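Local coordinates for packaging enzyme P4 (Pseudomonas phage phi6, PDB 4BLO), which hydrolyses nucleoside triphosphates as a hexameric RecA-like ATPase and probably uses that energy to drive viral RNA into the procapsid, at residues L[110-115]-L[226-231]; L[212-217]-L[248-253]; L[252-257]-L[264-269]. One frame throughout, in Å; residues are numbered along the deposited sequence.

Interaction 1: residues L[110-115]-L[226-231]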
loop_
_atom_site.group_PDB
_atom_site.type_symbol
_atom_site.label_atom_id
_atom_site.label_comp_id
_atom_site.label_asym_id
_atom_site.label_seq_id
_atom_site.Cartn_x
_atom_site.Cartn_y
_atom_site.Cartn_z
ATOM N N HIS L 110 -41.439 12.153 9.742
ATOM C CA HIS L 110 -41.433 13.298 8.819
ATOM C C HIS L 110 -42.299 13.002 7.573
ATOM O O HIS L 110 -42.624 11.841 7.297
ATOM C CB HIS L 110 -39.981 13.626 8.386
ATOM C CG HIS L 110 -39.074 14.050 9.500
ATOM N ND1 HIS L 110 -38.774 15.380 9.718
ATOM C CD2 HIS L 110 -38.405 13.301 10.408
ATOM C CE1 HIS L 110 -37.951 15.403 10.753
ATOM N NE2 HIS L 110 -37.704 14.177 11.208
ATOM N N ARG L 111 -42.670 14.046 6.823
ATOM C CA ARG L 111 -43.440 13.890 5.587
ATOM C C ARG L 111 -42.502 13.899 4.351
ATOM O O ARG L 111 -42.931 13.529 3.250
ATOM C CB ARG L 111 -44.489 14.998 5.462
ATOM C CG ARG L 111 -45.764 14.721 6.237
ATOM C CD ARG L 111 -46.766 15.856 6.106
ATOM N NE ARG L 111 -46.551 16.893 7.118
ATOM C CZ ARG L 111 -47.377 17.910 7.353
ATOM N NH1 ARG L 111 -48.491 18.050 6.641
ATOM N NH2 ARG L 111 -47.097 18.793 8.301
ATOM N N TRP L 112 -41.230 14.309 4.555
ATOM C CA TRP L 112 -40.196 14.440 3.537
ATOM C C TRP L 112 -38.945 13.661 3.947
ATOM O O TRP L 112 -38.592 13.714 5.125
ATOM C CB TRP L 112 -39.866 15.932 3.359
ATOM C CG TRP L 112 -38.898 16.269 2.259
ATOM C CD1 TRP L 112 -39.210 16.613 0.979
ATOM C CD2 TRP L 112 -37.464 16.376 2.369
ATOM N NE1 TRP L 112 -38.064 16.921 0.277
ATOM C CE2 TRP L 112 -36.976 16.772 1.103
ATOM C CE3 TRP L 112 -36.548 16.176 3.411
ATOM C CZ2 TRP L 112 -35.614 16.983 0.857
ATOM C CZ3 TRP L 112 -35.203 16.397 3.170
ATOM C CH2 TRP L 112 -34.748 16.798 1.909
ATOM N N PRO L 113 -38.227 12.959 3.030
ATOM C CA PRO L 113 -38.466 12.808 1.573
ATOM C C PRO L 113 -39.619 11.860 1.221
ATOM O O PRO L 113 -40.043 11.825 0.062
ATOM C CB PRO L 113 -37.134 12.258 1.061
ATOM C CG PRO L 113 -36.571 11.486 2.233
ATOM C CD PRO L 113 -37.015 12.237 3.464
ATOM N N SER L 114 -40.138 11.104 2.211
ATOM C CA SER L 114 -41.266 10.195 2.018
ATOM C C SER L 114 -42.219 10.254 3.216
ATOM O O SER L 114 -41.795 10.601 4.314
ATOM C CB SER L 114 -40.792 8.770 1.778
ATOM O OG SER L 114 -41.900 7.907 1.569
ATOM N N GLU L 115 -43.513 9.937 2.995
ATOM C CA GLU L 115 -44.543 10.009 4.032
ATOM C C GLU L 115 -44.301 9.027 5.168
ATOM O O GLU L 115 -44.126 7.826 4.937
ATOM C CB GLU L 115 -45.952 9.781 3.452
ATOM C CG GLU L 115 -46.714 11.062 3.153
ATOM C CD GLU L 115 -47.218 11.899 4.317
ATOM O OE1 GLU L 115 -47.121 11.448 5.481
ATOM O OE2 GLU L 115 -47.732 13.010 4.051
ATOM N N SER L 226 -34.266 15.113 9.169
ATOM C CA SER L 226 -34.587 14.408 7.935
ATOM C C SER L 226 -33.732 15.047 6.826
ATOM O O SER L 226 -34.072 16.117 6.307
ATOM C CB SER L 226 -36.078 14.470 7.631
ATOM O OG SER L 226 -36.379 13.624 6.533
ATOM N N VAL L 227 -32.581 14.423 6.533
ATOM C CA VAL L 227 -31.612 14.903 5.557
ATOM C C VAL L 227 -31.520 13.946 4.352
ATOM O O VAL L 227 -31.566 12.733 4.510
ATOM C CB VAL L 227 -30.222 15.116 6.242
ATOM C CG1 VAL L 227 -29.149 15.596 5.251
ATOM C CG2 VAL L 227 -30.321 16.069 7.437
ATOM N N VAL L 228 -31.390 14.523 3.149
ATOM C CA VAL L 228 -31.159 13.828 1.882
ATOM C C VAL L 228 -29.747 14.199 1.408
ATOM O O VAL L 228 -29.485 15.366 1.138
ATOM C CB VAL L 228 -32.238 14.149 0.798
ATOM C CG1 VAL L 228 -31.798 13.680 -0.605
ATOM C CG2 VAL L 228 -33.589 13.552 1.179
ATOM N N MET L 229 -28.853 13.225 1.314
ATOM C CA MET L 229 -27.480 13.451 0.831
ATOM C C MET L 229 -27.292 12.794 -0.518
ATOM O O MET L 229 -27.613 11.609 -0.652
ATOM C CB MET L 229 -26.427 12.908 1.822
ATOM C CG MET L 229 -26.459 13.583 3.166
ATOM S SD MET L 229 -24.922 13.364 4.086
ATOM C CE MET L 229 -24.880 11.611 4.253
ATOM N N VAL L 230 -26.783 13.542 -1.527
ATOM C CA VAL L 230 -26.553 12.920 -2.837
ATOM C C VAL L 230 -25.168 12.299 -2.781
ATOM O O VAL L 230 -24.191 12.971 -2.428
ATOM C CB VAL L 230 -26.823 13.764 -4.118
ATOM C CG1 VAL L 230 -27.458 15.102 -3.812
ATOM C CG2 VAL L 230 -25.605 13.893 -5.034
ATOM N N VAL L 231 -25.120 10.976 -3.016
ATOM C CA VAL L 231 -23.904 10.177 -2.897
ATOM C C VAL L 231 -23.513 9.630 -4.301
ATOM O O VAL L 231 -24.227 8.815 -4.901
ATOM C CB VAL L 231 -24.011 9.086 -1.768
ATOM C CG1 VAL L 231 -24.341 9.728 -0.428
ATOM C CG2 VAL L 231 -25.053 8.025 -2.070
#
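The imidazole of His110 takes Ser226 over one face: CB of Ser226 sits 3.5 Å from the centroid of the His110 ring and only 12° off its normal, a CH-pi contact over the middle of the ring. The Trp112 indole receives Ser226 at its edge, where the carbonyl O of Ser226 lies in the ring plane, 3.3 Å from CZ3 of Trp112. Val228 approaches the same indole obliquely, its CG2 coming 3.5 Å from CH2 of Trp112 as the two side chains cross at about a right angle. Ser226 OG, anti to its own backbone N (chi1 -172°), is carried to Trp112 O and donates a hydrogen bond of 2.6 Å to it. That carbonyl belongs to the cis peptide before Pro113, and the proline's CB rests 3.8 Å from CG2 of Val228. One nitrogen of each ring is bonded outside the two segments, NE2 of His110 with Ser119 OG and NE1 of Trp112 with Leu140 O. Leu136 and Leu140 of helix 132-140 also pack on Val228. The loop joining strands 109-110 and 117-118 thus closes over the start of strand 226-231, a central parallel strand of the RecA-like P-loop NTPase core.

Interaction 2: residues L[212-217]-L[248-253]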
loop_
_atom_site.group_PDB
_atom_site.type_symbol
_atom_site.label_atom_id
_atom_site.label_comp_id
_atom_site.label_asym_id
_atom_site.label_seq_id
_atom_site.Cartn_x
_atom_site.Cartn_y
_atom_site.Cartn_z
ATOM N N LEU L 212 -19.897 5.010 7.935
ATOM C CA LEU L 212 -20.067 6.459 8.024
ATOM C C LEU L 212 -21.516 6.879 7.729
ATOM O O LEU L 212 -22.043 7.718 8.454
ATOM C CB LEU L 212 -19.107 7.197 7.080
ATOM C CG LEU L 212 -18.059 8.123 7.742
ATOM C CD1 LEU L 212 -17.093 8.688 6.710
ATOM C CD2 LEU L 212 -18.715 9.271 8.493
ATOM N N LEU L 213 -22.162 6.269 6.704
ATOM C CA LEU L 213 -23.560 6.553 6.351
ATOM C C LEU L 213 -24.500 6.220 7.520
ATOM O O LEU L 213 -25.403 7.010 7.807
ATOM C CB LEU L 213 -23.989 5.766 5.097
ATOM C CG LEU L 213 -23.570 6.298 3.729
ATOM C CD1 LEU L 213 -23.889 5.286 2.650
ATOM C CD2 LEU L 213 -24.288 7.588 3.392
ATOM N N THR L 214 -24.263 5.064 8.202
ATOM C CA THR L 214 -25.033 4.603 9.367
ATOM C C THR L 214 -24.839 5.563 10.562
ATOM O O THR L 214 -25.823 5.929 11.219
ATOM C CB THR L 214 -24.665 3.167 9.740
ATOM O OG1 THR L 214 -24.893 2.318 8.618
ATOM C CG2 THR L 214 -25.467 2.654 10.904
ATOM N N ASP L 215 -23.572 5.962 10.825
ATOM C CA ASP L 215 -23.203 6.896 11.888
ATOM C C ASP L 215 -23.834 8.274 11.626
ATOM O O ASP L 215 -24.330 8.906 12.561
ATOM C CB ASP L 215 -21.672 7.009 12.007
ATOM C CG ASP L 215 -20.982 5.848 12.691
ATOM O OD1 ASP L 215 -21.692 4.922 13.156
ATOM O OD2 ASP L 215 -19.734 5.883 12.802
ATOM N N ILE L 216 -23.840 8.721 10.354
ATOM C CA ILE L 216 -24.458 9.991 9.963
ATOM C C ILE L 216 -25.997 9.862 10.130
ATOM O O ILE L 216 -26.616 10.745 10.720
ATOM C CB ILE L 216 -24.028 10.420 8.536
ATOM C CG1 ILE L 216 -22.582 10.945 8.531
ATOM C CG2 ILE L 216 -24.977 11.445 7.953
ATOM C CD1 ILE L 216 -21.885 10.923 7.185
ATOM N N SER L 217 -26.585 8.733 9.673
ATOM C CA SER L 217 -28.023 8.481 9.777
ATOM C C SER L 217 -28.488 8.509 11.230
ATOM O O SER L 217 -29.456 9.201 11.539
ATOM C CB SER L 217 -28.387 7.150 9.127
ATOM O OG SER L 217 -29.792 6.982 9.026
ATOM N N MET L 248 -28.658 0.726 1.133
ATOM C CA MET L 248 -30.019 0.537 1.636
ATOM C C MET L 248 -30.008 0.006 3.086
ATOM O O MET L 248 -30.837 0.414 3.893
ATOM C CB MET L 248 -30.739 -0.455 0.726
ATOM C CG MET L 248 -31.726 0.147 -0.233
ATOM S SD MET L 248 -32.159 -1.228 -1.327
ATOM C CE MET L 248 -33.769 -0.757 -1.874
ATOM N N ALA L 249 -29.054 -0.886 3.410
ATOM C CA ALA L 249 -28.846 -1.511 4.724
ATOM C C ALA L 249 -28.117 -0.570 5.717
ATOM O O ALA L 249 -27.967 -0.916 6.893
ATOM C CB ALA L 249 -28.050 -2.798 4.550
ATOM N N SER L 250 -27.686 0.621 5.238
ATOM C CA SER L 250 -26.942 1.606 6.017
ATOM C C SER L 250 -27.670 2.957 6.183
ATOM O O SER L 250 -27.153 3.823 6.894
ATOM C CB SER L 250 -25.583 1.842 5.362
ATOM O OG SER L 250 -24.857 0.630 5.251
ATOM N N THR L 251 -28.846 3.158 5.545
ATOM C CA THR L 251 -29.576 4.425 5.670
ATOM C C THR L 251 -31.084 4.198 5.936
ATOM O O THR L 251 -31.605 3.116 5.640
ATOM C CB THR L 251 -29.392 5.301 4.405
ATOM O OG1 THR L 251 -30.044 4.682 3.288
ATOM C CG2 THR L 251 -27.921 5.652 4.103
ATOM N N VAL L 252 -31.775 5.239 6.472
ATOM C CA VAL L 252 -33.212 5.299 6.774
ATOM C C VAL L 252 -34.012 5.444 5.436
ATOM O O VAL L 252 -35.197 5.066 5.347
ATOM C CB VAL L 252 -33.466 6.479 7.777
ATOM C CG1 VAL L 252 -34.926 6.920 7.820
ATOM C CG2 VAL L 252 -32.975 6.117 9.180
ATOM N N GLY L 253 -33.329 6.000 4.430
ATOM C CA GLY L 253 -33.845 6.243 3.091
ATOM C C GLY L 253 -32.784 6.101 2.015
ATOM O O GLY L 253 -31.611 6.453 2.208
#
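Helix 208-222 of the P-loop NTPase core meets the turn that leads from helix 240-248 into strand 253-258, and the turn lies against the helix through Leu213, Thr214 and Ser217. The nearest pair of CA atoms is that of Thr214 and Ser250, 4.9 Å apart. The carbonyl O of Ser250 faces the helix and lies 3.3 Å from CA of Thr214, a CA-H...O contact. Thr214 OG1, anti to its own carbonyl carbon (chi1 -58°), is 3.2 Å from that same Ser250 O; Tyr210 O, one helical turn back, is a second partner of this hydroxyl. The methylene of Ser250 comes up to the same hydroxyl, CB lying 3.4 Å from OG1 of Thr214.

Beside this, Leu213 gives the contact an apolar patch: CG2 of Thr251 reaches CB of Leu213 at 4.1 Å, the two side chains crossing obliquely. One turn further along the helix, OG of Ser217 is 3.3 Å from CG2 of Val252, while its hydrogen bond is made with Val121 N on strand 120-126. Within the turn itself, Thr251 OG1 donates to Gly253 O over 2.6 Å, approaching from above the carbonyl plane.

Arg190 of the second subunit binds both hydroxyls, NH2 to Thr214 OG1 and NH1 to Ser250 OG, and Val151 of that subunit packs on Ser217 and Val252. Helix and turn together therefore form part of the subunit interface of a hexameric RecA-like ATPase ring.

Interaction 3: residues L[252-257]-L[264-269]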
loop_
_atom_site.group_PDB
_atom_site.type_symbol
_atom_site.label_atom_id
_atom_site.label_comp_id
_atom_site.label_asym_id
_atom_site.label_seq_id
_atom_site.Cartn_x
_atom_site.Cartn_y
_atom_site.Cartn_z
ATOM N N VAL L 252 -31.775 5.239 6.472
ATOM C CA VAL L 252 -33.212 5.299 6.774
ATOM C C VAL L 252 -34.012 5.444 5.436
ATOM O O VAL L 252 -35.197 5.066 5.347
ATOM C CB VAL L 252 -33.466 6.479 7.777
ATOM C CG1 VAL L 252 -34.926 6.920 7.820
ATOM C CG2 VAL L 252 -32.975 6.117 9.180
ATOM N N GLY L 253 -33.329 6.000 4.430
ATOM C CA GLY L 253 -33.845 6.243 3.091
ATOM C C GLY L 253 -32.784 6.101 2.015
ATOM O O GLY L 253 -31.611 6.453 2.208
ATOM N N ALA L 254 -33.182 5.552 0.873
ATOM C CA ALA L 254 -32.281 5.389 -0.257
ATOM C C ALA L 254 -33.069 5.490 -1.544
ATOM O O ALA L 254 -34.159 4.924 -1.654
ATOM C CB ALA L 254 -31.538 4.059 -0.168
ATOM N N ILE L 255 -32.516 6.253 -2.498
ATOM C CA ILE L 255 -33.057 6.502 -3.835
ATOM C C ILE L 255 -31.979 6.243 -4.872
ATOM O O ILE L 255 -30.887 6.808 -4.761
ATOM C CB ILE L 255 -33.606 7.950 -4.003
ATOM C CG1 ILE L 255 -34.560 8.376 -2.867
ATOM C CG2 ILE L 255 -34.251 8.132 -5.378
ATOM C CD1 ILE L 255 -34.553 9.881 -2.582
ATOM N N LEU L 256 -32.290 5.418 -5.890
ATOM C CA LEU L 256 -31.393 5.170 -7.006
ATOM C C LEU L 256 -31.911 5.928 -8.223
ATOM O O LEU L 256 -33.111 5.932 -8.483
ATOM C CB LEU L 256 -31.220 3.663 -7.314
ATOM C CG LEU L 256 -30.199 3.292 -8.461
ATOM C CD1 LEU L 256 -28.758 3.656 -8.100
ATOM C CD2 LEU L 256 -30.307 1.834 -8.870
ATOM N N CYS L 257 -31.006 6.591 -8.939
ATOM C CA CYS L 257 -31.286 7.335 -10.161
ATOM C C CYS L 257 -30.592 6.693 -11.321
ATOM O O CYS L 257 -29.441 6.262 -11.228
ATOM C CB CYS L 257 -30.872 8.794 -10.034
ATOM S SG CYS L 257 -31.948 9.776 -8.975
ATOM N N ARG L 264 -34.866 2.971 -8.230
ATOM C CA ARG L 264 -35.184 2.240 -6.994
ATOM C C ARG L 264 -35.273 3.149 -5.754
ATOM O O ARG L 264 -34.545 4.140 -5.662
ATOM C CB ARG L 264 -34.142 1.147 -6.724
ATOM C CG ARG L 264 -34.404 -0.143 -7.486
ATOM C CD ARG L 264 -33.235 -1.099 -7.404
ATOM N NE ARG L 264 -33.333 -1.955 -6.224
ATOM C CZ ARG L 264 -32.477 -2.928 -5.930
ATOM N NH1 ARG L 264 -31.445 -3.176 -6.725
ATOM N NH2 ARG L 264 -32.647 -3.660 -4.836
ATOM N N THR L 265 -36.168 2.798 -4.794
ATOM C CA THR L 265 -36.307 3.498 -3.514
ATOM C C THR L 265 -36.494 2.545 -2.347
ATOM O O THR L 265 -36.950 1.414 -2.506
ATOM C CB THR L 265 -37.422 4.533 -3.485
ATOM O OG1 THR L 265 -38.697 3.942 -3.762
ATOM C CG2 THR L 265 -37.113 5.766 -4.308
ATOM N N MET L 266 -36.141 3.036 -1.166
ATOM C CA MET L 266 -36.274 2.361 0.112
ATOM C C MET L 266 -36.460 3.425 1.166
ATOM O O MET L 266 -35.635 4.344 1.258
ATOM C CB MET L 266 -35.029 1.502 0.398
ATOM C CG MET L 266 -35.106 0.648 1.643
ATOM S SD MET L 266 -35.071 1.527 3.213
ATOM C CE MET L 266 -33.501 2.368 3.105
ATOM N N PHE L 267 -37.518 3.286 1.978
ATOM C CA PHE L 267 -37.820 4.204 3.071
ATOM C C PHE L 267 -38.367 3.437 4.255
ATOM O O PHE L 267 -39.283 2.616 4.112
ATOM C CB PHE L 267 -38.797 5.323 2.638
ATOM C CG PHE L 267 -38.322 6.163 1.472
ATOM C CD1 PHE L 267 -37.269 7.067 1.622
ATOM C CD2 PHE L 267 -38.933 6.063 0.223
ATOM C CE1 PHE L 267 -36.837 7.854 0.542
ATOM C CE2 PHE L 267 -38.500 6.857 -0.855
ATOM C CZ PHE L 267 -37.457 7.744 -0.686
ATOM N N ARG L 268 -37.768 3.698 5.424
ATOM C CA ARG L 268 -38.136 3.128 6.724
ATOM C C ARG L 268 -39.138 4.075 7.357
ATOM O O ARG L 268 -38.749 5.092 7.938
ATOM C CB ARG L 268 -36.895 2.940 7.614
ATOM C CG ARG L 268 -35.849 2.012 7.017
ATOM C CD ARG L 268 -34.614 1.901 7.874
ATOM N NE ARG L 268 -33.493 1.387 7.087
ATOM C CZ ARG L 268 -33.134 0.108 7.005
ATOM N NH1 ARG L 268 -33.778 -0.817 7.707
ATOM N NH2 ARG L 268 -32.108 -0.250 6.248
ATOM N N THR L 269 -40.440 3.782 7.165
ATOM C CA THR L 269 -41.546 4.618 7.625
ATOM C C THR L 269 -42.199 4.090 8.894
ATOM O O THR L 269 -41.829 3.025 9.382
ATOM C CB THR L 269 -42.622 4.720 6.520
ATOM O OG1 THR L 269 -43.274 3.453 6.360
ATOM C CG2 THR L 269 -42.070 5.229 5.193
#
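Ala254 and Met266 form an antiparallel hydrogen-bonded pair, each amide donating to the other's carbonyl: Ala254 N to Met266 O and Met266 N to Ala254 O, both 2.8 Å. Towards the hairpin's turn, Leu256 N gives Arg264 O a bond of 2.6 Å, while the return bond from Arg264 N to Leu256 O is weak. At the far end Arg268 N donates to Val252 O, 2.9 Å away.

Ile255 and Thr265 lie side by side on one face, pointing the same way, and CZ of Phe267 comes obliquely to CG1 of Ile255 at 3.7 Å. With CG anti to the carbonyl carbon (chi1 -58°), the Phe267 ring starts out beside its own N, and its CD1 is 3.8 Å from CA of Gly253. The other face carries Ala254, Leu256, Arg264 and Met266. Met266 bends at chi2 (-70°) and chi3, and its CE ends 3.9 Å from CA of Gly253.

Farther out, Phe244 of helix 240-248 packs on Ala254, Leu256 and Arg264. Arg264 makes a salt bridge with Glu241 and touches a bound ADP, whereas Arg268 NE and NH2 hold Thr251 O and Met248 O. The backbone ladder thus sets Arg264 where one side chain can meet both a carboxylate and the nucleotide.

In the fold
Reading from the N terminus, the loop 110-115 comes first, followed by strand 120-126 and the P-loop. Interaction 1 closes a loop of 110 residues by bringing that loop onto strand 226-231. Helix 208-222 lies inside this span but finds its partner, 248-253, beyond it, so interactions 1 and 2 cross; they meet where CE of Met229 packs on Ile216 and Leu213. Interaction 3 begins on Val252 and Gly253, where interaction 2 ends, and closes only a short hairpin. It follows interaction 1 in series, yet Phe267 packs against Pro113 and Ser114. The three contacts join the central sheet, its hairpin extension and the side facing the second subunit.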